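Side-chain contacts in YghZ aldo-keto reductase (Escherichia coli, PDB 3N6Q), which probably reduces aldehydes or ketones with NADPH, as in other members of the aldo-keto reductase family of TIM barrels: residues Glu148-Leu153 and Gln176-Leu181; Arg46-Lys51 and Glu306-Asn311; Leu199-Asp204 and Gln330-Gly335; Ser21-Pro26 and Glu91-Thr96; Gly228-Lys233 and Asn265-Leu270. All blocks are in the same frame, centred on the assembly; numbering follows the deposited sequence.

All five contacts belong to one TIM barrel. Contact 4 lies deepest, its centre about 11 Å from the centre of the chain, and joins two barrel strands through three buried aliphatic side chains. Contacts 1 and 2 each pair two helices of the outer layer and stand on opposite sides of the chain's centre. Contact 1 is buried and wholly apolar; contact 2 is partly buried and adds a salt bridge on its partly exposed side. Contacts 3 and 5 set loops against helices 322-334 and 261-276. They touch each other where Ser266 OG and His331 O make a probable hydrogen bond, 2.7 Å apart. Contact 3 adds an arginine to its leucine and isoleucine, whereas contact 5 presses a leucine methyl on a backbone carbonyl.

Contact 1. Residues Glu148-Leu153 and Gln176-Leu181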
# COMPACT_ATOMS: atom_id res chain seq x y z
N GLU B 148 -14.65 -12.65 -0.77
CA GLU B 148 -14.72 -11.41 0.08
C GLU B 148 -13.92 -11.62 1.37
O GLU B 148 -13.13 -10.77 1.77
CB GLU B 148 -16.18 -11.06 0.38
CG GLU B 148 -16.26 -9.77 1.32
CD GLU B 148 -17.68 -9.21 1.46
OE1 GLU B 148 -18.55 -9.52 0.62
OE2 GLU B 148 -17.95 -8.52 2.46
N THR B 149 -14.17 -12.74 2.06
CA THR B 149 -13.43 -13.04 3.27
C THR B 149 -11.92 -13.11 2.97
O THR B 149 -11.11 -12.50 3.70
CB THR B 149 -13.94 -14.35 3.86
OG1 THR B 149 -15.35 -14.23 4.13
CG2 THR B 149 -13.21 -14.69 5.18
N ALA B 150 -11.53 -13.81 1.88
CA ALA B 150 -10.09 -13.89 1.51
C ALA B 150 -9.47 -12.56 1.25
O ALA B 150 -8.30 -12.35 1.58
CB ALA B 150 -9.84 -14.87 0.32
N SER B 151 -10.19 -11.69 0.51
CA SER B 151 -9.71 -10.35 0.17
C SER B 151 -9.50 -9.54 1.43
O SER B 151 -8.52 -8.79 1.54
CB SER B 151 -10.73 -9.56 -0.69
OG SER B 151 -10.17 -8.28 -1.03
N ALA B 152 -10.43 -9.71 2.36
CA ALA B 152 -10.26 -9.02 3.69
C ALA B 152 -8.96 -9.47 4.41
O ALA B 152 -8.18 -8.66 4.91
CB ALA B 152 -11.48 -9.26 4.59
N LEU B 153 -8.78 -10.78 4.54
CA LEU B 153 -7.52 -11.29 5.07
C LEU B 153 -6.32 -10.73 4.28
O LEU B 153 -5.32 -10.33 4.92
CB LEU B 153 -7.50 -12.84 5.05
CG LEU B 153 -8.59 -13.47 5.87
CD1 LEU B 153 -8.51 -15.05 5.66
CD2 LEU B 153 -8.45 -13.12 7.36
N GLN B 176 -9.51 -25.77 1.12
CA GLN B 176 -8.85 -25.76 -0.16
C GLN B 176 -9.19 -24.50 -1.01
O GLN B 176 -8.29 -23.93 -1.66
CB GLN B 176 -9.18 -27.05 -0.94
CG GLN B 176 -8.63 -27.06 -2.37
CD GLN B 176 -7.17 -27.34 -2.37
OE1 GLN B 176 -6.70 -28.16 -1.59
NE2 GLN B 176 -6.44 -26.72 -3.30
N LYS B 177 -10.45 -24.10 -0.99
CA LYS B 177 -10.83 -22.89 -1.70
C LYS B 177 -10.07 -21.67 -1.12
O LYS B 177 -9.61 -20.80 -1.87
CB LYS B 177 -12.36 -22.70 -1.61
CG LYS B 177 -12.87 -21.50 -2.45
CD LYS B 177 -12.32 -21.55 -3.88
CE LYS B 177 -13.18 -20.68 -4.79
NZ LYS B 177 -12.67 -20.66 -6.19
N MET B 178 -10.01 -21.57 0.20
CA MET B 178 -9.34 -20.36 0.79
C MET B 178 -7.88 -20.34 0.41
O MET B 178 -7.28 -19.29 0.18
CB MET B 178 -9.48 -20.33 2.33
CG MET B 178 -10.92 -20.22 2.84
SD MET B 178 -11.55 -18.50 2.44
CE MET B 178 -10.06 -17.64 3.01
N VAL B 179 -7.25 -21.52 0.35
CA VAL B 179 -5.86 -21.57 -0.06
C VAL B 179 -5.70 -21.02 -1.45
O VAL B 179 -4.76 -20.22 -1.71
CB VAL B 179 -5.30 -23.05 -0.06
CG1 VAL B 179 -3.96 -23.10 -0.78
CG2 VAL B 179 -5.19 -23.53 1.37
N GLU B 180 -6.59 -21.46 -2.36
CA GLU B 180 -6.48 -21.01 -3.76
C GLU B 180 -6.75 -19.50 -3.83
O GLU B 180 -6.09 -18.77 -4.62
CB GLU B 180 -7.50 -21.78 -4.64
CG GLU B 180 -7.15 -23.30 -4.66
CD GLU B 180 -8.26 -24.25 -5.21
OE1 GLU B 180 -9.42 -23.82 -5.42
OE2 GLU B 180 -7.99 -25.48 -5.31
N LEU B 181 -7.76 -19.05 -3.09
CA LEU B 181 -8.14 -17.61 -3.11
C LEU B 181 -7.01 -16.74 -2.58
O LEU B 181 -6.58 -15.78 -3.25
CB LEU B 181 -9.46 -17.36 -2.37
CG LEU B 181 -10.72 -17.87 -3.09
CD1 LEU B 181 -11.89 -17.72 -2.14
CD2 LEU B 181 -10.95 -17.17 -4.48
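Ala150 CB meets both Met178 and Leu181 where two outer helices of the TIM barrel, 146-158 and 172-183, pack together. The CB of Leu181 is the nearer, 3.7 Å from the CB of Ala150. Met178 CE lies 3.9 Å from that same Ala150 CB. The third pair is Leu153 CD1 with Met178 CE, 4.0 Å apart, and these two side chains cross at about a right angle. The CB of Met178 does not point at the other helix. Its chain bends about CB-CG and CG-SD (chi2 -70°, chi3 -45°), which brings CE across to Ala150. No hydrogen bond spans the contact, and all four touching side chains are buried. The short helix axes approach to 9.7 Å and cross at -51°.

Further out, Met146 of helix 146-158 touches both Met178 and Leu181. Leu153 reaches inward to Phe135 on strand 132-137, and Thr149 OG1 is hydrogen-bonded to Gly111 O. Near the start of helix 146-158, Glu148 bonds Gly22 N and Tyr164 OH of a second subunit. On helix 172-183, Gln176 NE2 donates to Glu180 OE2 at 2.8 Å, meeting it from above the carboxylate plane.

Contact 2. Residues Arg46-Lys51 and Glu306-Asn311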
# COMPACT_ATOMS: atom_id res chain seq x y z
N ARG B 46 -1.71 -12.48 35.16
CA ARG B 46 -0.32 -12.12 35.01
C ARG B 46 0.55 -13.34 35.28
O ARG B 46 1.55 -13.55 34.59
CB ARG B 46 0.07 -11.02 36.04
CG ARG B 46 1.56 -10.69 35.96
CD ARG B 46 2.00 -9.73 37.10
NE ARG B 46 0.99 -8.70 37.35
CZ ARG B 46 0.88 -7.59 36.65
NH1 ARG B 46 1.71 -7.35 35.62
NH2 ARG B 46 -0.06 -6.71 37.01
N ALA B 47 0.18 -14.11 36.29
CA ALA B 47 0.98 -15.29 36.70
C ALA B 47 0.98 -16.35 35.59
O ALA B 47 2.07 -16.97 35.29
CB ALA B 47 0.41 -15.87 37.96
N ILE B 48 -0.20 -16.56 34.98
CA ILE B 48 -0.33 -17.42 33.80
C ILE B 48 0.55 -17.00 32.63
O ILE B 48 1.29 -17.86 32.06
CB ILE B 48 -1.81 -17.67 33.38
CG1 ILE B 48 -2.67 -18.25 34.54
CG2 ILE B 48 -1.80 -18.56 32.09
CD1 ILE B 48 -4.19 -18.03 34.43
N LEU B 49 0.51 -15.73 32.18
CA LEU B 49 1.35 -15.34 31.04
C LEU B 49 2.81 -15.48 31.32
O LEU B 49 3.65 -15.80 30.41
CB LEU B 49 1.06 -13.88 30.58
CG LEU B 49 -0.42 -13.65 30.17
CD1 LEU B 49 -0.64 -12.18 29.71
CD2 LEU B 49 -0.80 -14.55 28.98
N ARG B 50 3.20 -15.07 32.54
CA ARG B 50 4.62 -15.09 32.85
C ARG B 50 5.14 -16.52 32.88
O ARG B 50 6.23 -16.79 32.42
CB ARG B 50 4.89 -14.47 34.23
CG ARG B 50 4.73 -12.94 34.23
CD ARG B 50 5.11 -12.42 35.63
NE ARG B 50 5.16 -10.95 35.68
CZ ARG B 50 5.65 -10.26 36.72
NH1 ARG B 50 6.11 -10.92 37.79
NH2 ARG B 50 5.63 -8.92 36.71
N LYS B 51 4.36 -17.39 33.48
CA LYS B 51 4.73 -18.80 33.52
C LYS B 51 4.79 -19.39 32.11
O LYS B 51 5.81 -20.05 31.76
CB LYS B 51 3.77 -19.60 34.42
CG LYS B 51 4.00 -21.15 34.42
CD LYS B 51 5.41 -21.46 35.00
CE LYS B 51 5.46 -21.10 36.47
NZ LYS B 51 6.70 -21.60 37.16
N GLU B 306 0.31 -23.70 37.50
CA GLU B 306 0.70 -25.09 37.72
C GLU B 306 0.25 -25.99 36.58
O GLU B 306 0.90 -27.00 36.29
CB GLU B 306 0.04 -25.64 39.01
CG GLU B 306 0.62 -25.09 40.31
CD GLU B 306 0.29 -23.61 40.57
OE1 GLU B 306 -0.70 -23.07 40.01
OE2 GLU B 306 1.07 -22.98 41.33
N GLN B 307 -0.92 -25.68 36.02
CA GLN B 307 -1.45 -26.48 34.94
C GLN B 307 -0.48 -26.49 33.78
O GLN B 307 -0.30 -27.53 33.14
CB GLN B 307 -2.82 -25.99 34.44
CG GLN B 307 -3.36 -27.00 33.39
CD GLN B 307 -4.64 -26.57 32.67
OE1 GLN B 307 -5.42 -25.77 33.19
NE2 GLN B 307 -4.90 -27.18 31.48
N LEU B 308 0.15 -25.33 33.50
CA LEU B 308 1.10 -25.25 32.39
C LEU B 308 2.31 -26.14 32.67
O LEU B 308 2.73 -26.89 31.81
CB LEU B 308 1.56 -23.82 32.13
CG LEU B 308 0.43 -22.88 31.68
CD1 LEU B 308 0.99 -21.44 31.63
CD2 LEU B 308 -0.05 -23.36 30.27
N GLU B 309 2.84 -26.05 33.89
CA GLU B 309 3.98 -26.89 34.26
C GLU B 309 3.63 -28.38 34.02
O GLU B 309 4.41 -29.11 33.47
CB GLU B 309 4.41 -26.62 35.71
CG GLU B 309 4.72 -25.13 35.97
CD GLU B 309 5.17 -24.80 37.43
OE1 GLU B 309 6.30 -24.28 37.58
OE2 GLU B 309 4.41 -25.04 38.41
N GLU B 310 2.43 -28.80 34.38
CA GLU B 310 2.05 -30.20 34.27
C GLU B 310 1.88 -30.56 32.80
O GLU B 310 2.36 -31.60 32.31
CB GLU B 310 0.75 -30.43 35.03
CG GLU B 310 0.42 -31.89 35.36
CD GLU B 310 -0.41 -32.62 34.27
OE1 GLU B 310 -0.35 -32.23 33.07
OE2 GLU B 310 -1.12 -33.59 34.62
N ASN B 311 1.23 -29.68 32.06
CA ASN B 311 0.91 -30.04 30.62
C ASN B 311 2.14 -30.16 29.70
O ASN B 311 2.23 -31.04 28.81
CB ASN B 311 -0.08 -29.01 30.06
CG ASN B 311 -1.51 -29.21 30.55
OD1 ASN B 311 -2.35 -28.34 30.33
ND2 ASN B 311 -1.78 -30.28 31.31
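Lys51 and Glu309 form a salt bridge between helices 42-54 and 305-312, with Lys51 NZ 2.7 Å from Glu309 OE1. The ammonium group lies well above the carboxylate plane, 58° out of it. Lys51 starts with CG anti to its N (chi1 174°), then bends at chi2 and chi3. This folding carries NZ round to the glutamate, whose chain is extended beyond CG. The two side chains cross at about a right angle, and the lysine CD also rests 3.9 Å from Glu309 CG.

Beneath the ion pair the contact is apolar. Leu308 CD1 lies 4.0 Å from Ile48 CG2 and 3.6 Å from the backbone O of Ile48. Leu30 of barrel strand 24-31 touches both Ile48 and Leu308, so these residues fill the layer between strands and helices of the TIM barrel.

Other polar side chains are bonded within helix 305-312 or to neighbouring elements. Gln307 NE2 donates to Asn311 OD1 at 3.0 Å, and Asn311 ND2 donates to Glu310 OE1. Glu310 OE2 is taken up by Ser280 OG. Arg46 and Arg50 turn to helix 72-84, where both form salt bridges with Asp84.

The chemistry is thus layered: buried methyl groups face the barrel, while the charged pair lies on the partly exposed side. Close pairing there is consistent with both Lys51 and Glu309 being charged.

Contact 3. Residues Leu199-Asp204 and Gln330-Gly335; sequences LNRWVD and QHIADG
The last helix of the chain, 322-334, meets the turn before short helix 202-205 through one residue, Ile332. Two side chains of the turn reach it. Leu199 CD2 lies 3.9 Å from Ile332 CG1 and 4.0 Å from Ile332 CD1, the leucine and isoleucine chains crossing obliquely. Arg201 and Ile332 reach toward each other from opposite directions, with Arg201 NH2 3.5 Å from Ile332 CD1. The methyl sits at the edge of the guanidinium, near its plane. An extended arginine chain from CG to NE spans the distance.

The polar end of Arg201 is held by other bonds. NH2 forms a salt bridge with Asp329, one turn earlier on the helix of Ile332, and NE donates to Leu198 O. These bonds fix the guanidinium beside the isoleucine.

Residues 199-204 follow TIM-barrel strand 191-193, in the connection to helix 208-214. Helix 322-334 is the C-terminal helix and packs on helix 261-276, whose Leu270 also covers Ile332. Arg201 takes the N-cap position of helix 202-205, and Asn200 OD1 accepts a weak bond from Trp202 N. On the side of helix 322-334 away from the turn, Gln330 NE2 donates to Asp334 OD1 at 2.9 Å, with the oxygen in the plane of the glutamine amide.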
# COMPACT_ATOMS: atom_id res chain seq x y z
N LEU B 199 -11.27 -37.57 21.50
CA LEU B 199 -12.68 -37.91 21.41
C LEU B 199 -13.32 -37.29 20.19
O LEU B 199 -14.48 -37.52 19.94
CB LEU B 199 -13.44 -37.42 22.66
CG LEU B 199 -12.75 -37.90 23.94
CD1 LEU B 199 -13.65 -37.54 25.09
CD2 LEU B 199 -12.54 -39.42 23.86
N ASN B 200 -12.58 -36.44 19.47
CA ASN B 200 -13.19 -35.71 18.36
C ASN B 200 -12.27 -35.71 17.15
O ASN B 200 -11.32 -34.90 17.06
CB ASN B 200 -13.59 -34.28 18.76
CG ASN B 200 -14.25 -33.54 17.61
OD1 ASN B 200 -14.38 -34.08 16.51
ND2 ASN B 200 -14.60 -32.30 17.82
N ARG B 201 -12.48 -36.69 16.27
CA ARG B 201 -11.56 -36.88 15.17
C ARG B 201 -12.13 -36.53 13.82
O ARG B 201 -11.64 -37.01 12.82
CB ARG B 201 -10.97 -38.30 15.14
CG ARG B 201 -10.43 -38.62 16.53
CD ARG B 201 -9.41 -39.64 16.47
NE ARG B 201 -9.35 -40.25 17.76
CZ ARG B 201 -8.84 -41.45 17.94
NH1 ARG B 201 -8.37 -42.10 16.87
NH2 ARG B 201 -8.81 -41.96 19.18
N TRP B 202 -12.98 -35.52 13.78
CA TRP B 202 -13.50 -35.01 12.52
C TRP B 202 -12.38 -34.64 11.57
O TRP B 202 -12.48 -34.89 10.36
CB TRP B 202 -14.51 -33.84 12.74
CG TRP B 202 -13.95 -32.42 12.85
CD1 TRP B 202 -13.81 -31.68 14.01
CD2 TRP B 202 -13.55 -31.54 11.77
NE1 TRP B 202 -13.32 -30.43 13.71
CE2 TRP B 202 -13.15 -30.32 12.36
CE3 TRP B 202 -13.50 -31.67 10.37
CZ2 TRP B 202 -12.68 -29.23 11.60
CZ3 TRP B 202 -13.04 -30.57 9.61
CH2 TRP B 202 -12.65 -29.36 10.23
N VAL B 203 -11.28 -34.07 12.08
CA VAL B 203 -10.24 -33.63 11.17
C VAL B 203 -9.61 -34.83 10.42
O VAL B 203 -9.19 -34.72 9.27
CB VAL B 203 -9.10 -32.81 11.84
CG1 VAL B 203 -9.63 -31.65 12.68
CG2 VAL B 203 -8.24 -33.64 12.60
N ASP B 204 -9.54 -35.94 11.10
CA ASP B 204 -8.98 -37.19 10.55
C ASP B 204 -9.96 -37.75 9.50
O ASP B 204 -9.68 -37.86 8.28
CB ASP B 204 -8.79 -38.22 11.71
CG ASP B 204 -7.64 -37.85 12.70
OD1 ASP B 204 -6.98 -36.82 12.47
OD2 ASP B 204 -7.39 -38.58 13.71
N GLN B 330 -10.25 -48.59 20.85
CA GLN B 330 -11.24 -49.52 21.34
C GLN B 330 -12.00 -49.03 22.60
O GLN B 330 -13.22 -49.24 22.70
CB GLN B 330 -10.60 -50.90 21.56
CG GLN B 330 -11.61 -52.00 21.94
CD GLN B 330 -12.38 -52.46 20.73
OE1 GLN B 330 -11.79 -52.84 19.71
NE2 GLN B 330 -13.71 -52.34 20.79
N HIS B 331 -11.30 -48.50 23.61
CA HIS B 331 -11.96 -47.98 24.81
C HIS B 331 -12.93 -46.87 24.39
O HIS B 331 -14.03 -46.76 24.95
CB HIS B 331 -10.97 -47.40 25.82
CG HIS B 331 -10.16 -48.42 26.54
ND1 HIS B 331 -10.73 -49.55 27.10
CD2 HIS B 331 -8.83 -48.49 26.80
CE1 HIS B 331 -9.78 -50.27 27.69
NE2 HIS B 331 -8.63 -49.63 27.55
N ILE B 332 -12.53 -46.09 23.40
CA ILE B 332 -13.41 -44.97 22.94
C ILE B 332 -14.70 -45.48 22.30
O ILE B 332 -15.81 -45.10 22.73
CB ILE B 332 -12.67 -43.92 22.09
CG1 ILE B 332 -11.67 -43.16 22.97
CG2 ILE B 332 -13.66 -42.89 21.46
CD1 ILE B 332 -10.53 -42.47 22.16
N ALA B 333 -14.56 -46.45 21.41
CA ALA B 333 -15.70 -47.15 20.79
C ALA B 333 -16.58 -47.84 21.84
O ALA B 333 -17.80 -47.62 21.85
CB ALA B 333 -15.19 -48.17 19.75
N ASP B 334 -15.98 -48.63 22.74
CA ASP B 334 -16.74 -49.33 23.78
C ASP B 334 -17.53 -48.38 24.66
O ASP B 334 -18.59 -48.76 25.20
CB ASP B 334 -15.83 -50.16 24.71
CG ASP B 334 -15.21 -51.37 24.04
OD1 ASP B 334 -15.57 -51.73 22.89
OD2 ASP B 334 -14.31 -51.96 24.68
N GLY B 335 -16.96 -47.21 24.95
CA GLY B 335 -17.61 -46.29 25.87
C GLY B 335 -18.53 -45.30 25.17
O GLY B 335 -19.08 -44.42 25.82

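Contact 4. Residues Ser21-Pro26 and Glu91-Thr96; sequences SGLRLP and ELIIST
Ile93 packs against Leu23 and Leu25, and all of the contact between the two segments is apolar. Leu23 and Ile93 reach toward each other tip to tip, their CD1 atoms 3.8 Å apart. A chi1 of -170° turns Leu23 CG away from its own N and across to the isoleucine. Leu25 and Ile93 instead cross at about a right angle, with Leu25 CD2 4.1 Å from Ile93 CG2. The two branches of Ile93 thus have different partners: CD1 meets Leu23 and CG2 meets Leu25. All three residues are buried.

No hydrogen bond joins the segments. The polar groups bond within their own segment or to neighbouring strands. Ser21 OG accepts from Leu23 N at 3.1 Å, an ST turn that shapes the chain just before Leu23. Ile93 makes backbone bonds with Thr58 and Phe60, and Leu25 with Arg16 of strand 15-17. Ser95 OG bonds Asp61 on strand 59-61.

A third subunit also packs here: its Tyr107 lies on Ile93 and bonds Arg24 O, and its Lys114 packs on Leu23.

Strands 24-31 and 93-98 are not neighbours in the sheet; strand 59-61 pairs in parallel with each of them. Strands 15-17 and 24-31 pair antiparallel, as in the N-terminal hairpin that closes the bottom of the barrel in aldo-keto reductases. Leu23 and Leu25 meet Ile93 at the start of strand 93-98, consistent with packing at that end.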
# COMPACT_ATOMS: atom_id res chain seq x y z
N SER B 21 5.75 -23.33 6.23
CA SER B 21 6.32 -22.00 6.49
C SER B 21 7.61 -22.10 7.26
O SER B 21 7.95 -23.15 7.84
CB SER B 21 5.30 -21.08 7.27
OG SER B 21 5.28 -21.44 8.64
N GLY B 22 8.22 -20.93 7.47
CA GLY B 22 9.39 -20.81 8.33
C GLY B 22 9.03 -20.42 9.77
O GLY B 22 9.93 -20.17 10.58
N LEU B 23 7.75 -20.35 10.10
CA LEU B 23 7.36 -19.91 11.44
C LEU B 23 7.27 -21.14 12.37
O LEU B 23 6.53 -22.07 12.09
CB LEU B 23 6.00 -19.18 11.41
CG LEU B 23 5.66 -18.48 12.76
CD1 LEU B 23 6.55 -17.16 12.83
CD2 LEU B 23 4.08 -18.18 12.93
N ARG B 24 8.00 -21.11 13.47
CA ARG B 24 7.98 -22.23 14.45
C ARG B 24 7.08 -21.90 15.63
O ARG B 24 7.30 -20.88 16.30
CB ARG B 24 9.43 -22.48 14.96
CG ARG B 24 10.36 -22.82 13.78
CD ARG B 24 11.83 -22.53 14.11
NE ARG B 24 12.22 -23.59 15.00
CZ ARG B 24 13.31 -23.59 15.76
NH1 ARG B 24 14.19 -22.58 15.66
NH2 ARG B 24 13.55 -24.63 16.54
N LEU B 25 6.09 -22.73 15.90
CA LEU B 25 5.22 -22.53 17.05
C LEU B 25 5.74 -23.47 18.16
O LEU B 25 6.28 -24.56 17.84
CB LEU B 25 3.77 -22.85 16.70
CG LEU B 25 3.21 -21.86 15.63
CD1 LEU B 25 1.81 -22.28 15.23
CD2 LEU B 25 3.23 -20.40 16.19
N PRO B 26 5.60 -23.07 19.42
CA PRO B 26 5.77 -24.04 20.52
C PRO B 26 4.77 -25.16 20.36
O PRO B 26 3.62 -24.90 19.92
CB PRO B 26 5.45 -23.20 21.76
CG PRO B 26 4.35 -22.22 21.22
CD PRO B 26 4.93 -21.83 19.88
N GLU B 91 9.45 -11.59 20.40
CA GLU B 91 9.60 -13.02 20.73
C GLU B 91 8.25 -13.74 20.81
O GLU B 91 8.21 -14.92 21.20
CB GLU B 91 10.35 -13.13 22.07
CG GLU B 91 11.82 -12.78 21.87
CD GLU B 91 12.59 -12.67 23.16
OE1 GLU B 91 12.62 -13.62 23.94
OE2 GLU B 91 13.23 -11.62 23.35
N LEU B 92 7.13 -13.00 20.63
CA LEU B 92 5.79 -13.56 20.81
C LEU B 92 5.06 -13.69 19.48
O LEU B 92 5.24 -12.84 18.58
CB LEU B 92 4.90 -12.65 21.71
CG LEU B 92 5.47 -12.37 23.10
CD1 LEU B 92 4.39 -11.53 23.87
CD2 LEU B 92 5.75 -13.71 23.84
N ILE B 93 4.23 -14.73 19.36
CA ILE B 93 3.28 -14.84 18.23
C ILE B 93 1.88 -14.67 18.77
O ILE B 93 1.42 -15.41 19.63
CB ILE B 93 3.38 -16.23 17.52
CG1 ILE B 93 4.81 -16.51 17.10
CG2 ILE B 93 2.32 -16.36 16.34
CD1 ILE B 93 5.36 -15.47 16.03
N ILE B 94 1.29 -13.52 18.43
CA ILE B 94 0.01 -13.15 19.00
C ILE B 94 -1.02 -13.32 17.88
O ILE B 94 -0.87 -12.76 16.80
CB ILE B 94 0.03 -11.66 19.50
CG1 ILE B 94 1.03 -11.52 20.67
CG2 ILE B 94 -1.44 -11.26 19.86
CD1 ILE B 94 1.40 -10.07 21.01
N SER B 95 -2.12 -14.02 18.14
CA SER B 95 -3.15 -14.10 17.13
C SER B 95 -4.48 -13.48 17.61
O SER B 95 -4.71 -13.31 18.83
CB SER B 95 -3.42 -15.53 16.73
OG SER B 95 -3.77 -16.22 17.93
N THR B 96 -5.28 -13.00 16.65
CA THR B 96 -6.69 -12.82 16.96
C THR B 96 -7.57 -13.17 15.77
O THR B 96 -7.06 -13.69 14.77
CB THR B 96 -6.96 -11.37 17.47
OG1 THR B 96 -8.26 -11.33 18.05
CG2 THR B 96 -6.94 -10.40 16.30

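Contact 5. Residues Gly228-Lys233 and Asn265-Leu270; sequences GLLTGK and NSLRLL
A backbone carbonyl makes the closest approach here: Leu229 O lies 3.5 Å from Leu267 CD2. This is a van der Waals contact of a methyl on a carbonyl oxygen, and no hydrogen bond crosses between the segments. Leu267 points its CB at the loop. The same methyl is 4.5 Å from Leu230 CD2, a looser apolar contact. The side chain of Leu229 stands further off, and its CD2 comes no nearer than 4.7 Å, to Leu267 CD1.

The loop is shaped by its own bonds. Gly228 to Thr231 form a type I beta turn, in which Thr231 N to Gly228 O is weak. Thr231 OG1 reinforces it by donating to Gly228 O at 2.9 Å. The same hydroxyl oxygen accepts from Lys233 N at 2.9 Å, making an ST turn, so Thr231 OG1 links Gly228 and Lys233. Gly228 has a positive phi of 101°, a backbone shape that calls for glycine.

The loop follows barrel strand 218-221. Leu230 also packs on Met281 and Ala285 of helix 281-289. Leu270, one turn beyond Leu267 on helix 261-276, touches Met281 of helix 281-289 and Ile328 of helix 322-334.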
# COMPACT_ATOMS: atom_id res chain seq x y z
N GLY B 228 -12.10 -30.71 29.59
CA GLY B 228 -12.05 -31.38 30.88
C GLY B 228 -12.39 -32.84 30.78
O GLY B 228 -12.09 -33.58 31.68
N LEU B 229 -13.00 -33.29 29.69
CA LEU B 229 -13.28 -34.73 29.61
C LEU B 229 -11.97 -35.54 29.63
O LEU B 229 -11.94 -36.66 30.11
CB LEU B 229 -14.10 -35.10 28.37
CG LEU B 229 -15.54 -34.59 28.42
CD1 LEU B 229 -16.22 -34.98 27.11
CD2 LEU B 229 -16.24 -35.24 29.60
N LEU B 230 -10.89 -34.96 29.15
CA LEU B 230 -9.62 -35.74 29.05
C LEU B 230 -8.61 -35.31 30.11
O LEU B 230 -7.40 -35.20 29.83
CB LEU B 230 -9.03 -35.55 27.64
CG LEU B 230 -9.89 -36.19 26.55
CD1 LEU B 230 -9.43 -35.78 25.15
CD2 LEU B 230 -9.84 -37.75 26.68
N THR B 231 -9.12 -35.03 31.31
CA THR B 231 -8.28 -34.67 32.45
C THR B 231 -8.71 -35.53 33.64
O THR B 231 -9.55 -36.43 33.51
CB THR B 231 -8.44 -33.17 32.87
OG1 THR B 231 -9.77 -32.96 33.38
CG2 THR B 231 -8.12 -32.20 31.73
N GLY B 232 -8.21 -35.20 34.83
CA GLY B 232 -8.79 -35.76 36.08
C GLY B 232 -10.28 -35.49 36.33
O GLY B 232 -10.95 -36.23 37.06
N LYS B 233 -10.82 -34.44 35.69
CA LYS B 233 -12.00 -33.75 36.20
C LYS B 233 -13.24 -34.60 36.47
O LYS B 233 -13.86 -34.45 37.51
CB LYS B 233 -12.36 -32.53 35.34
CG LYS B 233 -11.64 -31.26 35.80
CD LYS B 233 -11.87 -30.08 34.84
CE LYS B 233 -10.59 -29.81 33.98
NZ LYS B 233 -10.83 -28.67 33.01
N ASN B 265 -16.78 -45.34 32.54
CA ASN B 265 -16.00 -46.57 32.58
C ASN B 265 -14.83 -46.50 31.58
O ASN B 265 -13.67 -46.89 31.89
CB ASN B 265 -16.85 -47.79 32.27
CG ASN B 265 -16.18 -49.08 32.70
OD1 ASN B 265 -15.94 -49.30 33.89
ND2 ASN B 265 -15.86 -49.94 31.74
N SER B 266 -15.14 -46.09 30.35
CA SER B 266 -14.08 -45.94 29.37
C SER B 266 -13.10 -44.85 29.72
O SER B 266 -11.92 -45.00 29.47
CB SER B 266 -14.63 -45.73 27.97
OG SER B 266 -15.06 -46.98 27.44
N LEU B 267 -13.55 -43.71 30.26
CA LEU B 267 -12.57 -42.69 30.68
C LEU B 267 -11.64 -43.18 31.80
O LEU B 267 -10.45 -42.82 31.82
CB LEU B 267 -13.24 -41.39 31.12
CG LEU B 267 -13.96 -40.66 30.00
CD1 LEU B 267 -14.93 -39.67 30.66
CD2 LEU B 267 -12.88 -39.92 29.14
N ARG B 268 -12.20 -43.99 32.72
CA ARG B 268 -11.42 -44.63 33.75
C ARG B 268 -10.34 -45.55 33.14
O ARG B 268 -9.21 -45.51 33.57
CB ARG B 268 -12.31 -45.39 34.75
CG ARG B 268 -13.19 -44.48 35.66
CD ARG B 268 -14.12 -45.26 36.65
NE ARG B 268 -15.55 -45.23 36.30
CZ ARG B 268 -16.31 -46.31 36.14
NH1 ARG B 268 -15.76 -47.52 36.26
NH2 ARG B 268 -17.60 -46.21 35.82
N LEU B 269 -10.69 -46.32 32.14
CA LEU B 269 -9.72 -47.25 31.53
C LEU B 269 -8.66 -46.47 30.71
O LEU B 269 -7.46 -46.78 30.73
CB LEU B 269 -10.44 -48.23 30.62
CG LEU B 269 -11.24 -49.31 31.36
CD1 LEU B 269 -12.22 -49.99 30.35
CD2 LEU B 269 -10.26 -50.31 31.97
N LEU B 270 -9.10 -45.39 30.08
CA LEU B 270 -8.10 -44.50 29.46
C LEU B 270 -7.12 -43.89 30.47
O LEU B 270 -5.90 -43.81 30.19
CB LEU B 270 -8.78 -43.41 28.61
CG LEU B 270 -9.44 -43.94 27.32
CD1 LEU B 270 -10.42 -42.83 26.84
CD2 LEU B 270 -8.33 -44.22 26.29